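Local coordinates for protein FACT complex subunit SPT16 (Ashbya gossypii, PDB 6A8M) that probably acts, as a subunit of the FACT histone chaperone complex, in reorganizing nucleosomes during transcription, replication and repair, the chain here being its N-terminal peptidase-like domain, at residues A[300-314]-A[406-420]. Residues are numbered along the deposited sequence; the frame is centred on the assembly and turned at random.
Sequences SNISRTFLIDPSDEM and DSKTGASYALQLADT
M314 lays its CG over the centre of one face of the Y413 ring, 3.7 Å from the centroid, a CH-pi contact; its SD stands farther out above that face as a Met-aromatic contact. At the ring's edge lie D406 N, A411 O and a water that bridges Y413 OH to E313 OE1; Y413 OH is also bonded to N317. The R304 guanidinium carries I302 CD1 over one face and meets A418 and D419 at its edge: NH2 reaches the syn lone pair of D419 OD1 at 2.9 Å, a salt bridge, though the two planes are 61° apart. A bend at chi2 (-69°) turns the arginine back toward 412-420. S303 O is gripped by R304 NH1 and A418 N from opposite faces of its plane. R304 NH2 also donates to Y434 O; D419 bonds T432 and forms a second salt bridge with K436. At the other end, the carboxylate planes of E313 and D406 stack 24° apart, although both are probably negative; S407 N to E313 OE1 (2.8 Å) and S311 OG to D406 OD1 (2.7 Å) probably ease this. S311 OG also accepts from M314 N. Side chains supplement sparse backbone pairing: T305 OG1 donates to Q416 O at 2.7 Å, while the hydrogen-bonded antiparallel pair S303-A418, closed by S303 N to A418 O, is the single bridge between strands of two different sheets, beside a helix with a capping box and a turn with an Asx motif, within the M24-family "pita-bread" fold.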
loop_
_atom_site.group_PDB
_atom_site.type_symbol
_atom_site.label_atom_id
_atom_site.label_comp_id
_atom_site.label_asym_id
_atom_site.label_seq_id
_atom_site.Cartn_x
_atom_site.Cartn_y
_atom_site.Cartn_z
ATOM N N SER A 300 2.614 5.845 0.631
ATOM C CA SER A 300 1.949 6.964 1.291
ATOM C C SER A 300 0.926 7.543 0.316
ATOM O O SER A 300 0.888 7.196 -0.875
ATOM C CB SER A 300 2.940 8.047 1.749
ATOM O OG SER A 300 3.660 8.563 0.636
ATOM N N ASN A 301 0.076 8.423 0.836
ATOM C CA ASN A 301 -1.026 8.972 0.053
ATOM C C ASN A 301 -1.331 10.362 0.579
ATOM O O ASN A 301 -1.254 10.595 1.788
ATOM C CB ASN A 301 -2.293 8.100 0.147
ATOM C CG ASN A 301 -3.341 8.530 -0.838
ATOM O OD1 ASN A 301 -3.037 8.651 -2.019
ATOM N ND2 ASN A 301 -4.567 8.817 -0.358
ATOM N N ILE A 302 -1.672 11.279 -0.331
ATOM C CA ILE A 302 -2.145 12.612 0.044
ATOM C C ILE A 302 -3.181 13.032 -0.987
ATOM O O ILE A 302 -2.993 12.812 -2.184
ATOM C CB ILE A 302 -1.004 13.648 0.130
ATOM C CG1 ILE A 302 -1.536 14.987 0.689
ATOM C CG2 ILE A 302 -0.257 13.822 -1.225
ATOM C CD1 ILE A 302 -0.422 16.019 1.012
ATOM N N SER A 303 -4.288 13.606 -0.518
ATOM C CA SER A 303 -5.304 14.158 -1.410
ATOM C C SER A 303 -5.660 15.543 -0.912
ATOM O O SER A 303 -5.813 15.757 0.293
ATOM C CB SER A 303 -6.584 13.309 -1.486
ATOM O OG SER A 303 -6.345 12.063 -2.114
ATOM N N ARG A 304 -5.813 16.470 -1.841
ATOM C CA ARG A 304 -6.184 17.835 -1.489
ATOM C C ARG A 304 -7.312 18.270 -2.405
ATOM O O ARG A 304 -7.471 17.755 -3.525
ATOM C CB ARG A 304 -4.997 18.810 -1.629
ATOM C CG ARG A 304 -3.863 18.504 -0.658
ATOM C CD ARG A 304 -4.318 18.811 0.754
ATOM N NE ARG A 304 -3.286 18.690 1.788
ATOM C CZ ARG A 304 -3.180 17.625 2.582
ATOM N NH1 ARG A 304 -4.005 16.578 2.407
ATOM N NH2 ARG A 304 -2.264 17.598 3.550
ATOM N N THR A 305 -8.084 19.237 -1.931
ATOM C CA THR A 305 -9.057 19.937 -2.759
ATOM C C THR A 305 -8.562 21.367 -2.938
ATOM O O THR A 305 -8.161 22.018 -1.963
ATOM C CB THR A 305 -10.444 19.937 -2.101
ATOM O OG1 THR A 305 -10.882 18.596 -1.886
ATOM C CG2 THR A 305 -11.463 20.643 -2.991
ATOM N N PHE A 306 -8.545 21.844 -4.176
ATOM C CA PHE A 306 -8.203 23.226 -4.456
ATOM C C PHE A 306 -9.481 23.954 -4.859
ATOM O O PHE A 306 -10.336 23.384 -5.544
ATOM C CB PHE A 306 -7.126 23.313 -5.533
ATOM C CG PHE A 306 -5.868 22.575 -5.177
ATOM C CD1 PHE A 306 -4.916 23.153 -4.347
ATOM C CD2 PHE A 306 -5.657 21.289 -5.634
ATOM C CE1 PHE A 306 -3.743 22.460 -3.991
ATOM C CE2 PHE A 306 -4.516 20.577 -5.272
ATOM C CZ PHE A 306 -3.547 21.159 -4.459
ATOM N N LEU A 307 -9.640 25.181 -4.364
ATOM C CA LEU A 307 -10.843 25.979 -4.590
ATOM C C LEU A 307 -10.492 27.182 -5.454
ATOM O O LEU A 307 -9.563 27.930 -5.131
ATOM C CB LEU A 307 -11.458 26.446 -3.262
ATOM C CG LEU A 307 -11.738 25.374 -2.212
ATOM C CD1 LEU A 307 -12.250 26.026 -0.921
ATOM C CD2 LEU A 307 -12.744 24.404 -2.752
ATOM N N ILE A 308 -11.213 27.350 -6.560
ATOM C CA ILE A 308 -11.026 28.479 -7.471
ATOM C C ILE A 308 -12.297 29.303 -7.421
ATOM O O ILE A 308 -13.345 28.850 -7.895
ATOM C CB ILE A 308 -10.758 28.031 -8.911
ATOM C CG1 ILE A 308 -9.696 26.917 -8.954
ATOM C CG2 ILE A 308 -10.447 29.248 -9.784
ATOM C CD1 ILE A 308 -8.404 27.263 -8.285
ATOM N N ASP A 309 -12.209 30.519 -6.880
ATOM C CA ASP A 309 -13.364 31.390 -6.716
ATOM C C ASP A 309 -14.557 30.616 -6.145
ATOM O O ASP A 309 -15.654 30.653 -6.709
ATOM C CB ASP A 309 -13.730 32.035 -8.046
ATOM C CG ASP A 309 -12.689 33.031 -8.511
ATOM O OD1 ASP A 309 -12.292 33.875 -7.691
ATOM O OD2 ASP A 309 -12.267 32.974 -9.687
ATOM N N PRO A 310 -14.366 29.895 -5.045
ATOM C CA PRO A 310 -15.426 29.012 -4.541
ATOM C C PRO A 310 -16.655 29.779 -4.069
ATOM O O PRO A 310 -16.564 30.913 -3.594
ATOM C CB PRO A 310 -14.750 28.306 -3.361
ATOM C CG PRO A 310 -13.770 29.329 -2.871
ATOM C CD PRO A 310 -13.211 29.934 -4.128
ATOM N N SER A 311 -17.812 29.126 -4.174
ATOM C CA SER A 311 -19.022 29.655 -3.551
ATOM C C SER A 311 -18.963 29.507 -2.030
ATOM O O SER A 311 -18.145 28.765 -1.485
ATOM C CB SER A 311 -20.248 28.914 -4.052
ATOM O OG SER A 311 -20.265 27.632 -3.447
ATOM N N ASP A 312 -19.872 30.210 -1.336
ATOM C CA ASP A 312 -19.904 30.121 0.124
ATOM C C ASP A 312 -20.216 28.706 0.589
ATOM O O ASP A 312 -19.693 28.255 1.617
ATOM C CB ASP A 312 -20.929 31.094 0.713
ATOM C CG ASP A 312 -20.520 32.544 0.564
ATOM O OD1 ASP A 312 -19.305 32.819 0.432
ATOM O OD2 ASP A 312 -21.421 33.412 0.604
ATOM N N GLU A 313 -21.083 27.986 -0.134
ATOM C CA GLU A 313 -21.345 26.614 0.291
ATOM C C GLU A 313 -20.110 25.737 0.119
ATOM O O GLU A 313 -19.860 24.849 0.945
ATOM C CB GLU A 313 -22.542 26.039 -0.471
ATOM C CG GLU A 313 -23.861 26.694 -0.069
ATOM C CD GLU A 313 -25.024 26.284 -0.941
ATOM O OE1 GLU A 313 -24.844 25.377 -1.784
ATOM O OE2 GLU A 313 -26.117 26.882 -0.777
ATOM N N MET A 314 -19.311 25.987 -0.921
ATOM C CA MET A 314 -18.084 25.217 -1.090
ATOM C C MET A 314 -17.107 25.475 0.047
ATOM O O MET A 314 -16.518 24.530 0.589
ATOM C CB MET A 314 -17.432 25.541 -2.430
ATOM C CG MET A 314 -18.232 25.085 -3.607
ATOM S SD MET A 314 -17.516 25.694 -5.129
ATOM C CE MET A 314 -18.875 25.391 -6.249
ATOM N N ASP A 406 -23.875 23.478 -5.832
ATOM C CA ASP A 406 -24.209 24.736 -5.175
ATOM C C ASP A 406 -25.707 25.002 -5.297
ATOM O O ASP A 406 -26.291 24.844 -6.370
ATOM C CB ASP A 406 -23.420 25.887 -5.791
ATOM C CG ASP A 406 -23.641 27.173 -5.050
ATOM O OD1 ASP A 406 -22.906 27.414 -4.073
ATOM O OD2 ASP A 406 -24.581 27.913 -5.402
ATOM N N SER A 407 -26.343 25.373 -4.184
ATOM C CA SER A 407 -27.798 25.481 -4.189
ATOM C C SER A 407 -28.318 26.625 -5.054
ATOM O O SER A 407 -29.490 26.594 -5.459
ATOM C CB SER A 407 -28.311 25.653 -2.761
ATOM O OG SER A 407 -28.063 26.965 -2.304
ATOM N N LYS A 408 -27.495 27.630 -5.342
ATOM C CA LYS A 408 -27.954 28.780 -6.114
ATOM C C LYS A 408 -27.487 28.759 -7.564
ATOM O O LYS A 408 -28.276 29.067 -8.467
ATOM C CB LYS A 408 -27.494 30.077 -5.446
ATOM C CG LYS A 408 -28.057 30.261 -4.045
ATOM C CD LYS A 408 -29.587 30.086 -4.018
ATOM C CE LYS A 408 -30.131 30.318 -2.615
ATOM N NZ LYS A 408 -29.460 29.419 -1.637
ATOM N N THR A 409 -26.227 28.397 -7.815
ATOM C CA THR A 409 -25.722 28.335 -9.180
ATOM C C THR A 409 -25.902 26.968 -9.823
ATOM O O THR A 409 -25.751 26.859 -11.040
ATOM C CB THR A 409 -24.231 28.672 -9.219
ATOM O OG1 THR A 409 -23.512 27.606 -8.595
ATOM C CG2 THR A 409 -23.940 29.983 -8.479
ATOM N N GLY A 410 -26.194 25.931 -9.040
ATOM C CA GLY A 410 -26.260 24.583 -9.564
ATOM C C GLY A 410 -24.930 23.969 -9.936
ATOM O O GLY A 410 -24.913 22.845 -10.455
ATOM N N ALA A 411 -23.818 24.666 -9.693
ATOM C CA ALA A 411 -22.504 24.172 -10.087
ATOM C C ALA A 411 -22.156 22.871 -9.365
ATOM O O ALA A 411 -22.246 22.781 -8.140
ATOM C CB ALA A 411 -21.447 25.243 -9.807
ATOM N N SER A 412 -21.754 21.868 -10.136
ATOM C CA SER A 412 -21.346 20.585 -9.577
ATOM C C SER A 412 -19.990 20.703 -8.895
ATOM O O SER A 412 -19.068 21.348 -9.412
ATOM C CB SER A 412 -21.258 19.531 -10.682
ATOM O OG SER A 412 -22.533 19.282 -11.248
ATOM N N TYR A 413 -19.849 20.060 -7.735
ATOM C CA TYR A 413 -18.541 19.989 -7.099
ATOM C C TYR A 413 -18.428 18.728 -6.253
ATOM O O TYR A 413 -19.355 17.922 -6.158
ATOM C CB TYR A 413 -18.243 21.240 -6.270
ATOM C CG TYR A 413 -19.068 21.473 -5.020
ATOM C CD1 TYR A 413 -20.327 22.071 -5.091
ATOM C CD2 TYR A 413 -18.541 21.179 -3.762
ATOM C CE1 TYR A 413 -21.061 22.328 -3.918
ATOM C CE2 TYR A 413 -19.259 21.422 -2.598
ATOM C CZ TYR A 413 -20.505 21.993 -2.681
ATOM O OH TYR A 413 -21.201 22.243 -1.515
ATOM N N ALA A 414 -17.238 18.536 -5.704
ATOM C CA ALA A 414 -16.928 17.380 -4.882
ATOM C C ALA A 414 -15.794 17.819 -3.981
ATOM O O ALA A 414 -15.148 18.843 -4.228
ATOM C CB ALA A 414 -16.544 16.147 -5.719
ATOM N N LEU A 415 -15.580 17.062 -2.919
ATOM C CA LEU A 415 -14.559 17.398 -1.938
ATOM C C LEU A 415 -13.793 16.145 -1.584
ATOM O O LEU A 415 -14.387 15.079 -1.404
ATOM C CB LEU A 415 -15.163 17.987 -0.640
ATOM C CG LEU A 415 -16.005 19.249 -0.840
ATOM C CD1 LEU A 415 -16.757 19.603 0.445
ATOM C CD2 LEU A 415 -15.123 20.420 -1.285
ATOM N N GLN A 416 -12.481 16.274 -1.419
ATOM C CA GLN A 416 -11.722 15.104 -1.031
ATOM C C GLN A 416 -10.457 15.531 -0.306
ATOM O O GLN A 416 -9.752 16.434 -0.752
ATOM C CB GLN A 416 -11.386 14.240 -2.253
ATOM C CG GLN A 416 -10.661 12.971 -1.899
ATOM C CD GLN A 416 -10.614 12.019 -3.060
ATOM O OE1 GLN A 416 -10.080 12.356 -4.142
ATOM N NE2 GLN A 416 -11.199 10.845 -2.872
ATOM N N LEU A 417 -10.159 14.850 0.797
ATOM C CA LEU A 417 -8.968 15.144 1.579
ATOM C C LEU A 417 -8.388 13.822 2.044
ATOM O O LEU A 417 -9.134 12.981 2.545
ATOM C CB LEU A 417 -9.340 16.008 2.792
ATOM C CG LEU A 417 -8.215 16.569 3.648
ATOM C CD1 LEU A 417 -7.416 17.598 2.840
ATOM C CD2 LEU A 417 -8.787 17.189 4.920
ATOM N N ALA A 418 -7.072 13.643 1.902
ATOM C CA ALA A 418 -6.431 12.432 2.407
ATOM C C ALA A 418 -5.066 12.765 2.984
ATOM O O ALA A 418 -4.359 13.632 2.476
ATOM C CB ALA A 418 -6.291 11.350 1.304
ATOM N N ASP A 419 -4.693 12.047 4.050
ATOM C CA ASP A 419 -3.373 12.171 4.643
ATOM C C ASP A 419 -2.922 10.810 5.141
ATOM O O ASP A 419 -3.739 9.934 5.440
ATOM C CB ASP A 419 -3.355 13.189 5.799
ATOM C CG ASP A 419 -3.298 14.619 5.295
ATOM O OD1 ASP A 419 -2.239 15.014 4.779
ATOM O OD2 ASP A 419 -4.313 15.334 5.393
ATOM N N THR A 420 -1.604 10.652 5.248
ATOM C CA THR A 420 -1.009 9.436 5.792
ATOM C C THR A 420 -0.783 9.616 7.290
ATOM O O THR A 420 -0.199 10.614 7.720
ATOM C CB THR A 420 0.292 9.143 5.056
ATOM O OG1 THR A 420 -0.014 9.025 3.655
ATOM C CG2 THR A 420 0.946 7.860 5.550
HETATM O O HOH W 1 -23.028 29.198 -1.938
HETATM O O HOH W 2 -23.792 22.894 -1.745
#